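Local atomic coordinates of Abbfa_003403 (Acinetobacter baumannii, PDB entry 4ZXH), a protein that probably activates an amino acid with ATP, carries it on phosphopantetheine, condenses it and releases the product, as a four-domain nonribosomal peptide synthetase. Residues A[745-750]-A[883-888]; A[897-902]-A[911-916]; A[758-763]-A[774-779]. All blocks are in the same frame, centred on the assembly; numbering follows the deposited sequence.

Contact 1 (A[745-750]-A[883-888]); sequences DTILAE and IENVLK
Asp745 holds CG between its backbone N and carbonyl carbon (chi1 50°), and Lys888 sets CG beside its own N, runs extended and bends only at its last torsion (chi4 96°), so that carboxylate and ammonium approach across the gap. The contact is a helix-to-helix interface inside the adenylation domain: helix 746-753 belongs to the large N-terminal part, helix 880-888 to the small C-terminal part, which in adenylate-forming enzymes is known to rotate during the catalytic cycle. The two segments run at 52° to each other, and their axes come no closer than 10.5 Å, a spacing that leaves the meeting to side chains. The salt bridge is long, with Asp745 OD2 at 3.7 Å from Lys888 NZ, and the same oxygen lies 3.6 Å from Lys888 CE; the aliphatic chain crosses the acid at about a right angle. Asp745 suits its place doubly, because it occupies the N-cap position of its helix, where the helix dipole would tend to stabilise a negative charge. Lys888 has a second, weak partner in Asp895. Beside this pair Asn885 puts its amide among three neighbours. Asn885 OD1 lies 3.7 Å from Asp745 CB and meets Ile747 CG1; the Ile747 and Asn885 side chains slide past each other in opposite directions. Ile747, turned toward the other helix, also brings its aliphatic branch near the methylenes of Lys888. Such a thin, partly exposed interface is consistent with a joint between movable parts. Thr746 OG1 and Asn885 ND2 come to 3.4 Å, but at an angle too poor for a hydrogen bond.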
loop_
_atom_site.group_PDB
_atom_site.type_symbol
_atom_site.label_atom_id
_atom_site.label_comp_id
_atom_site.label_asym_id
_atom_site.label_seq_id
_atom_site.Cartn_x
_atom_site.Cartn_y
_atom_site.Cartn_z
ATOM N N ASP A 745 10.087 13.647 -9.459
ATOM C CA ASP A 745 9.929 12.643 -8.412
ATOM C C ASP A 745 11.058 12.773 -7.400
ATOM O O ASP A 745 12.125 13.300 -7.716
ATOM C CB ASP A 745 9.883 11.216 -8.991
ATOM C CG ASP A 745 11.032 10.919 -9.946
ATOM O OD1 ASP A 745 11.293 11.737 -10.860
ATOM O OD2 ASP A 745 11.706 9.886 -9.760
ATOM N N THR A 746 10.818 12.292 -6.187
ATOM C CA THR A 746 11.776 12.463 -5.102
ATOM C C THR A 746 13.121 11.787 -5.392
ATOM O O THR A 746 14.175 12.335 -5.058
ATOM C CB THR A 746 11.198 11.931 -3.784
ATOM O OG1 THR A 746 10.656 10.634 -4.019
ATOM C CG2 THR A 746 10.062 12.825 -3.304
ATOM N N ILE A 747 13.089 10.617 -6.029
ATOM C CA ILE A 747 14.325 9.897 -6.335
ATOM C C ILE A 747 15.252 10.709 -7.244
ATOM O O ILE A 747 16.447 10.814 -6.978
ATOM C CB ILE A 747 14.064 8.533 -7.015
ATOM C CG1 ILE A 747 12.996 7.727 -6.264
ATOM C CG2 ILE A 747 15.378 7.746 -7.148
ATOM C CD1 ILE A 747 13.421 7.229 -4.903
ATOM N N LEU A 748 14.709 11.275 -8.321
ATOM C CA LEU A 748 15.532 12.081 -9.223
ATOM C C LEU A 748 16.032 13.321 -8.505
ATOM O O LEU A 748 17.138 13.801 -8.747
ATOM C CB LEU A 748 14.758 12.480 -10.476
ATOM C CG LEU A 748 15.495 13.423 -11.434
ATOM C CD1 LEU A 748 16.822 12.833 -11.886
ATOM C CD2 LEU A 748 14.634 13.778 -12.633
ATOM N N ALA A 749 15.205 13.825 -7.603
ATOM C CA ALA A 749 15.536 15.024 -6.861
ATOM C C ALA A 749 16.762 14.799 -5.993
ATOM O O ALA A 749 17.679 15.617 -6.006
ATOM C CB ALA A 749 14.353 15.468 -6.012
ATOM N N GLU A 750 16.798 13.703 -5.235
ATOM C CA GLU A 750 17.944 13.501 -4.354
ATOM C C GLU A 750 19.212 13.304 -5.157
ATOM O O GLU A 750 20.253 13.839 -4.794
ATOM C CB GLU A 750 17.753 12.324 -3.404
ATOM C CG GLU A 750 17.450 12.784 -1.976
ATOM C CD GLU A 750 18.669 13.342 -1.233
ATOM O OE1 GLU A 750 19.742 12.704 -1.271
ATOM O OE2 GLU A 750 18.555 14.437 -0.628
ATOM N N ILE A 883 3.721 4.492 -6.074
ATOM C CA ILE A 883 4.106 3.177 -6.573
ATOM C C ILE A 883 5.404 3.269 -7.381
ATOM O O ILE A 883 6.294 2.425 -7.238
ATOM C CB ILE A 883 3.005 2.555 -7.438
ATOM C CG1 ILE A 883 1.641 2.725 -6.764
ATOM C CG2 ILE A 883 3.303 1.080 -7.733
ATOM C CD1 ILE A 883 0.484 2.157 -7.581
ATOM N N GLU A 884 5.526 4.302 -8.215
ATOM C CA GLU A 884 6.725 4.465 -9.053
ATOM C C GLU A 884 7.986 4.651 -8.214
ATOM O O GLU A 884 9.035 4.087 -8.534
ATOM C CB GLU A 884 6.547 5.632 -10.025
ATOM C CG GLU A 884 5.479 5.354 -11.079
ATOM C CD GLU A 884 5.056 6.571 -11.887
ATOM O OE1 GLU A 884 5.526 7.702 -11.606
ATOM O OE2 GLU A 884 4.227 6.383 -12.808
ATOM N N ASN A 885 7.870 5.407 -7.120
ATOM C CA ASN A 885 8.990 5.614 -6.210
ATOM C C ASN A 885 9.452 4.328 -5.530
ATOM O O ASN A 885 10.666 4.098 -5.399
ATOM C CB ASN A 885 8.639 6.665 -5.157
ATOM C CG ASN A 885 8.748 8.094 -5.696
ATOM O OD1 ASN A 885 9.572 8.383 -6.575
ATOM N ND2 ASN A 885 7.911 8.988 -5.181
ATOM N N VAL A 886 8.507 3.482 -5.112
ATOM C CA VAL A 886 8.895 2.238 -4.450
ATOM C C VAL A 886 9.618 1.316 -5.450
ATOM O O VAL A 886 10.640 0.709 -5.118
ATOM C CB VAL A 886 7.687 1.497 -3.817
ATOM C CG1 VAL A 886 8.107 0.132 -3.351
ATOM C CG2 VAL A 886 7.134 2.270 -2.637
ATOM N N LEU A 887 9.102 1.229 -6.673
ATOM C CA LEU A 887 9.753 0.434 -7.705
ATOM C C LEU A 887 11.180 0.921 -7.999
ATOM O O LEU A 887 12.102 0.126 -8.094
ATOM C CB LEU A 887 8.918 0.459 -8.978
ATOM C CG LEU A 887 7.705 -0.465 -9.009
ATOM C CD1 LEU A 887 6.765 -0.085 -10.153
ATOM C CD2 LEU A 887 8.142 -1.895 -9.156
ATOM N N LYS A 888 11.369 2.229 -8.132
ATOM C CA LYS A 888 12.693 2.758 -8.455
ATOM C C LYS A 888 13.737 2.468 -7.375
ATOM O O LYS A 888 14.936 2.573 -7.611
ATOM C CB LYS A 888 12.623 4.264 -8.690
ATOM C CG LYS A 888 11.861 4.686 -9.937
ATOM C CD LYS A 888 11.886 6.218 -10.065
ATOM C CE LYS A 888 11.423 6.717 -11.425
ATOM N NZ LYS A 888 9.988 7.109 -11.497
#

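Contact 2 (A[897-902]-A[911-916]); sequences VVLVKT and VAYVTG
The ring of Tyr913 has the carbonyl oxygen of Val897 at its edge, in plane, 3.5 Å from CD2, while Leu899 meets the ring obliquely, its CD1 3.9 Å from CE2; Phe960 joins it in an edge-to-face pair. This ring lies over a beta hairpin, strands 893-903 and 907-916, within the small three-stranded sheet of the adenylation domain's C-terminal part. Val897 with Tyr913 and Leu899 with Val911 are antiparallel hydrogen-bonded pairs, each closed by two backbone bonds. The bond from Tyr913 N to Val897 O, 2.8 Å, lies nearly along the C=O axis. Between them Val898 and Ala912 form a non-hydrogen-bonded pair on the other face, where Val898 CG2 approaches Ala912 CB at 4.2 Å. A beta-branched valine and a small alanine suit this face, on which helix 880-888 packs: Leu880, Ile883 and Leu887 touch Val898, and Leu887 also touches Ala912. On the Tyr913 side, bulkier groups fill the surface: Lys901 bends at chi2 (-71°), laying CG 3.7 Å from Val911 CG2 and carrying its chain across the tyrosine. The phenol makes its hydrogen bond with the backbone oxygen of Pro961, and Lys901 CE rests 4.0 Å from Tyr913 OH.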
loop_
_atom_site.group_PDB
_atom_site.type_symbol
_atom_site.label_atom_id
_atom_site.label_comp_id
_atom_site.label_asym_id
_atom_site.label_seq_id
_atom_site.Cartn_x
_atom_site.Cartn_y
_atom_site.Cartn_z
ATOM N N VAL A 897 6.998 3.184 -14.686
ATOM C CA VAL A 897 5.798 3.945 -14.959
ATOM C C VAL A 897 4.623 3.043 -14.618
ATOM O O VAL A 897 4.612 1.861 -14.986
ATOM C CB VAL A 897 5.737 4.405 -16.437
ATOM C CG1 VAL A 897 4.318 4.758 -16.844
ATOM C CG2 VAL A 897 6.662 5.572 -16.674
ATOM N N VAL A 898 3.651 3.581 -13.898
ATOM C CA VAL A 898 2.489 2.806 -13.499
ATOM C C VAL A 898 1.247 3.458 -14.073
ATOM O O VAL A 898 1.054 4.667 -13.923
ATOM C CB VAL A 898 2.373 2.701 -11.960
ATOM C CG1 VAL A 898 1.148 1.907 -11.569
ATOM C CG2 VAL A 898 3.617 2.062 -11.374
ATOM N N LEU A 899 0.412 2.676 -14.747
ATOM C CA LEU A 899 -0.829 3.222 -15.306
ATOM C C LEU A 899 -2.032 2.436 -14.831
ATOM O O LEU A 899 -1.916 1.275 -14.415
ATOM C CB LEU A 899 -0.811 3.220 -16.846
ATOM C CG LEU A 899 0.396 3.826 -17.576
ATOM C CD1 LEU A 899 0.267 3.651 -19.096
ATOM C CD2 LEU A 899 0.601 5.282 -17.201
ATOM N N VAL A 900 -3.196 3.072 -14.901
ATOM C CA VAL A 900 -4.439 2.351 -14.707
ATOM C C VAL A 900 -4.974 1.965 -16.083
ATOM O O VAL A 900 -4.990 2.799 -16.991
ATOM C CB VAL A 900 -5.475 3.201 -13.937
ATOM C CG1 VAL A 900 -6.801 2.464 -13.837
ATOM C CG2 VAL A 900 -4.949 3.561 -12.548
ATOM N N LYS A 901 -5.381 0.704 -16.247
ATOM C CA LYS A 901 -5.999 0.247 -17.500
ATOM C C LYS A 901 -7.332 -0.436 -17.231
ATOM O O LYS A 901 -7.557 -0.950 -16.131
ATOM C CB LYS A 901 -5.080 -0.709 -18.256
ATOM C CG LYS A 901 -3.774 -0.104 -18.740
ATOM C CD LYS A 901 -3.952 0.874 -19.890
ATOM C CE LYS A 901 -2.588 1.399 -20.331
ATOM N NZ LYS A 901 -2.644 2.301 -21.508
ATOM N N THR A 902 -8.207 -0.450 -18.238
ATOM C CA THR A 902 -9.534 -1.062 -18.119
ATOM C C THR A 902 -9.522 -2.525 -18.596
ATOM O O THR A 902 -8.717 -2.881 -19.459
ATOM C CB THR A 902 -10.565 -0.243 -18.910
ATOM O OG1 THR A 902 -10.510 1.124 -18.481
ATOM C CG2 THR A 902 -11.982 -0.774 -18.705
ATOM N N VAL A 911 -0.990 -1.368 -13.861
ATOM C CA VAL A 911 0.103 -1.959 -14.659
ATOM C C VAL A 911 1.421 -1.282 -14.351
ATOM O O VAL A 911 1.504 -0.047 -14.340
ATOM C CB VAL A 911 -0.124 -1.791 -16.170
ATOM C CG1 VAL A 911 0.828 -2.674 -16.971
ATOM C CG2 VAL A 911 -1.544 -2.095 -16.511
ATOM N N ALA A 912 2.467 -2.061 -14.138
ATOM C CA ALA A 912 3.776 -1.464 -13.915
ATOM C C ALA A 912 4.726 -1.793 -15.046
ATOM O O ALA A 912 5.008 -2.968 -15.303
ATOM C CB ALA A 912 4.359 -1.933 -12.588
ATOM N N TYR A 913 5.215 -0.761 -15.726
ATOM C CA TYR A 913 6.276 -0.928 -16.731
ATOM C C TYR A 913 7.643 -0.614 -16.096
ATOM O O TYR A 913 7.775 0.382 -15.357
ATOM C CB TYR A 913 6.031 -0.024 -17.946
ATOM C CG TYR A 913 4.662 -0.168 -18.574
ATOM C CD1 TYR A 913 4.459 -1.006 -19.677
ATOM C CD2 TYR A 913 3.582 0.527 -18.076
ATOM C CE1 TYR A 913 3.201 -1.153 -20.258
ATOM C CE2 TYR A 913 2.321 0.396 -18.640
ATOM C CZ TYR A 913 2.135 -0.444 -19.732
ATOM O OH TYR A 913 0.875 -0.569 -20.283
ATOM N N VAL A 914 8.649 -1.458 -16.342
ATOM C CA VAL A 914 9.968 -1.221 -15.744
ATOM C C VAL A 914 11.118 -1.429 -16.732
ATOM O O VAL A 914 11.004 -2.235 -17.661
ATOM C CB VAL A 914 10.193 -2.125 -14.517
ATOM C CG1 VAL A 914 9.227 -1.745 -13.387
ATOM C CG2 VAL A 914 10.017 -3.576 -14.896
ATOM N N THR A 915 12.208 -0.677 -16.545
ATOM C CA THR A 915 13.463 -0.889 -17.299
ATOM C C THR A 915 14.601 -1.095 -16.336
ATOM O O THR A 915 14.571 -0.572 -15.229
ATOM C CB THR A 915 13.876 0.300 -18.202
ATOM O OG1 THR A 915 13.861 1.509 -17.428
ATOM C CG2 THR A 915 12.961 0.466 -19.350
ATOM N N GLY A 916 15.627 -1.811 -16.776
ATOM C CA GLY A 916 16.796 -2.044 -15.954
ATOM C C GLY A 916 17.748 -3.041 -16.572
ATOM O O GLY A 916 17.402 -3.711 -17.543
#

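Contact 3 (A[758-763]-A[774-779]); sequences CLWNVY and AARITD
A beta hairpin near one edge of the large mixed sheet of the adenylation domain joins strand 756-763 to strand 773-777, and the first strand runs into the A5 sequence motif (Asn-x-Tyr-Gly-Pro-Thr-Glu) that begins at Asn761 and in related adenylation domains borders the nucleotide site. The pairing is clearest at Asn761 and Ala775, a hydrogen-bonded pair: Ala775 N gives to Asn761 O at 2.7 Å, nearly along the C=O axis, and Asn761 N gives to Ala775 O at 2.9 Å. The non-hydrogen-bonded pairs either side of it, Trp760 with Arg776 and Val762 with Ala774, put their side chains on the same face. Here Trp760, with CG beside its backbone N, swings its indole across to the partner strand. Arg776 CB sits over one face of the six-membered ring, 4.0 Å from its centroid and 21° off the normal, a CH-pi contact. The arginine chain leaves with CG anti to the backbone N, then bends at chi3 (-64°), which folds the guanidinium back so that Trp760 CZ2 lies over one of its faces, 3.6 Å from Arg776 NH2. The planes are 56° apart, so the groups cross obliquely and do not stack flat. Arg776 NH1 also comes 3.5 Å from Cys758 SG. Ala774, small enough to fit between, touches Trp760 CE3 and Val762 CG2 with its CB, and helix 641-655 lies against the indole through Arg654 and Leu655. On the opposite face Asn761 CB, 3.8 Å from Ile777 CG1, gives an apolar flank, while its ND2 bonds to Asp784 O. The chemistry implies a division of labour: the arginine meets the indole with its apolar CB over the ring and its guanidinium near CZ2, while the buried Asn761 amide has a backbone acceptor.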
loop_
_atom_site.group_PDB
_atom_site.type_symbol
_atom_site.label_atom_id
_atom_site.label_comp_id
_atom_site.label_asym_id
_atom_site.label_seq_id
_atom_site.Cartn_x
_atom_site.Cartn_y
_atom_site.Cartn_z
ATOM N N CYS A 758 22.443 24.246 -7.553
ATOM C CA CYS A 758 21.117 24.822 -7.350
ATOM C C CYS A 758 20.113 24.128 -8.283
ATOM O O CYS A 758 20.369 23.969 -9.478
ATOM C CB CYS A 758 21.144 26.333 -7.601
ATOM S SG CYS A 758 19.571 27.213 -7.327
ATOM N N LEU A 759 18.978 23.707 -7.735
ATOM C CA LEU A 759 17.958 23.023 -8.525
ATOM C C LEU A 759 16.628 23.788 -8.510
ATOM O O LEU A 759 16.087 24.076 -7.439
ATOM C CB LEU A 759 17.757 21.598 -7.994
ATOM C CG LEU A 759 16.787 20.669 -8.731
ATOM C CD1 LEU A 759 17.138 20.549 -10.219
ATOM C CD2 LEU A 759 16.774 19.304 -8.082
ATOM N N TRP A 760 16.108 24.129 -9.688
ATOM C CA TRP A 760 14.756 24.673 -9.791
ATOM C C TRP A 760 13.798 23.649 -10.387
ATOM O O TRP A 760 14.064 23.102 -11.462
ATOM C CB TRP A 760 14.741 25.931 -10.641
ATOM C CG TRP A 760 15.486 27.079 -10.035
ATOM C CD1 TRP A 760 16.802 27.406 -10.229
ATOM C CD2 TRP A 760 14.955 28.064 -9.145
ATOM N NE1 TRP A 760 17.121 28.528 -9.503
ATOM C CE2 TRP A 760 16.007 28.948 -8.823
ATOM C CE3 TRP A 760 13.695 28.278 -8.575
ATOM C CZ2 TRP A 760 15.836 30.032 -7.962
ATOM C CZ3 TRP A 760 13.525 29.354 -7.724
ATOM C CH2 TRP A 760 14.591 30.218 -7.425
ATOM N N ASN A 761 12.699 23.364 -9.688
ATOM C CA ASN A 761 11.591 22.654 -10.323
ATOM C C ASN A 761 10.643 23.702 -10.868
ATOM O O ASN A 761 10.232 24.613 -10.157
ATOM C CB ASN A 761 10.864 21.720 -9.367
ATOM C CG ASN A 761 9.708 20.988 -10.033
ATOM O OD1 ASN A 761 9.806 20.556 -11.185
ATOM N ND2 ASN A 761 8.590 20.871 -9.316
ATOM N N VAL A 762 10.309 23.582 -12.139
ATOM C CA VAL A 762 9.725 24.699 -12.839
ATOM C C VAL A 762 8.566 24.201 -13.729
ATOM O O VAL A 762 8.611 23.084 -14.264
ATOM C CB VAL A 762 10.842 25.447 -13.617
ATOM C CG1 VAL A 762 11.262 24.693 -14.854
ATOM C CG2 VAL A 762 10.432 26.846 -13.945
ATOM N N TYR A 763 7.502 24.998 -13.826
ATOM C CA TYR A 763 6.239 24.526 -14.407
ATOM C C TYR A 763 5.487 25.617 -15.178
ATOM O O TYR A 763 5.597 26.818 -14.878
ATOM C CB TYR A 763 5.322 23.946 -13.308
ATOM C CG TYR A 763 3.869 23.772 -13.722
ATOM C CD1 TYR A 763 3.425 22.587 -14.281
ATOM C CD2 TYR A 763 2.935 24.803 -13.550
ATOM C CE1 TYR A 763 2.094 22.428 -14.675
ATOM C CE2 TYR A 763 1.605 24.655 -13.944
ATOM C CZ TYR A 763 1.195 23.465 -14.504
ATOM O OH TYR A 763 -0.112 23.302 -14.894
ATOM N N ALA A 774 7.767 28.356 -10.154
ATOM C CA ALA A 774 9.143 27.921 -9.974
ATOM C C ALA A 774 9.480 27.693 -8.499
ATOM O O ALA A 774 9.271 28.564 -7.662
ATOM C CB ALA A 774 10.079 28.936 -10.579
ATOM N N ALA A 775 10.015 26.513 -8.209
ATOM C CA ALA A 775 10.355 26.086 -6.863
ATOM C C ALA A 775 11.871 25.874 -6.688
ATOM O O ALA A 775 12.469 25.062 -7.396
ATOM C CB ALA A 775 9.602 24.794 -6.533
ATOM N N ARG A 776 12.496 26.589 -5.754
ATOM C CA ARG A 776 13.878 26.272 -5.389
ATOM C C ARG A 776 13.862 25.022 -4.508
ATOM O O ARG A 776 13.493 25.076 -3.330
ATOM C CB ARG A 776 14.574 27.440 -4.665
ATOM C CG ARG A 776 16.090 27.236 -4.451
ATOM C CD ARG A 776 16.710 28.266 -3.496
ATOM N NE ARG A 776 16.645 29.635 -4.011
ATOM C CZ ARG A 776 17.621 30.234 -4.697
ATOM N NH1 ARG A 776 18.757 29.592 -4.954
ATOM N NH2 ARG A 776 17.465 31.482 -5.131
ATOM N N ILE A 777 14.252 23.896 -5.092
ATOM C CA ILE A 777 14.292 22.619 -4.388
ATOM C C ILE A 777 15.551 22.487 -3.536
ATOM O O ILE A 777 16.665 22.537 -4.060
ATOM C CB ILE A 777 14.241 21.433 -5.368
ATOM C CG1 ILE A 777 12.980 21.505 -6.245
ATOM C CG2 ILE A 777 14.328 20.112 -4.605
ATOM C CD1 ILE A 777 11.686 21.714 -5.469
ATOM N N THR A 778 15.377 22.313 -2.227
ATOM C CA THR A 778 16.530 22.225 -1.335
ATOM C C THR A 778 16.539 20.896 -0.595
ATOM O O THR A 778 17.536 20.538 0.030
ATOM C CB THR A 778 16.558 23.391 -0.306
ATOM O OG1 THR A 778 15.359 23.379 0.482
ATOM C CG2 THR A 778 16.684 24.744 -1.019
ATOM N N ASP A 779 15.428 20.172 -0.684
ATOM C CA ASP A 779 15.262 18.904 0.016
ATOM C C ASP A 779 14.277 18.031 -0.754
ATOM O O ASP A 779 13.161 18.459 -1.041
ATOM C CB ASP A 779 14.775 19.139 1.453
ATOM C CG ASP A 779 14.814 17.875 2.312
ATOM O OD1 ASP A 779 15.267 16.819 1.814
ATOM O OD2 ASP A 779 14.405 17.947 3.496
#

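All three contacts belong to the adenylation domain, contact 3 and one helix of contact 1 in its large part, contact 2 and the other helix in its small C-terminal part. Along the chain, contact 3 is nested within the loop closed by contact 1, and contact 2 follows. Helix 746-753 leads into strand 756-763, and helix 880-888 into strand 893-903, so contact 1 links the two sheets through their helices. Contacts 1 and 2, with centres 14 Å apart, touch directly: Glu884 OE2 probably accepts a hydrogen bond from Val898 N. The centres of contacts 2 and 3 are 27 Å apart; each hairpin thus lies within one part, while contact 1 bridges the two.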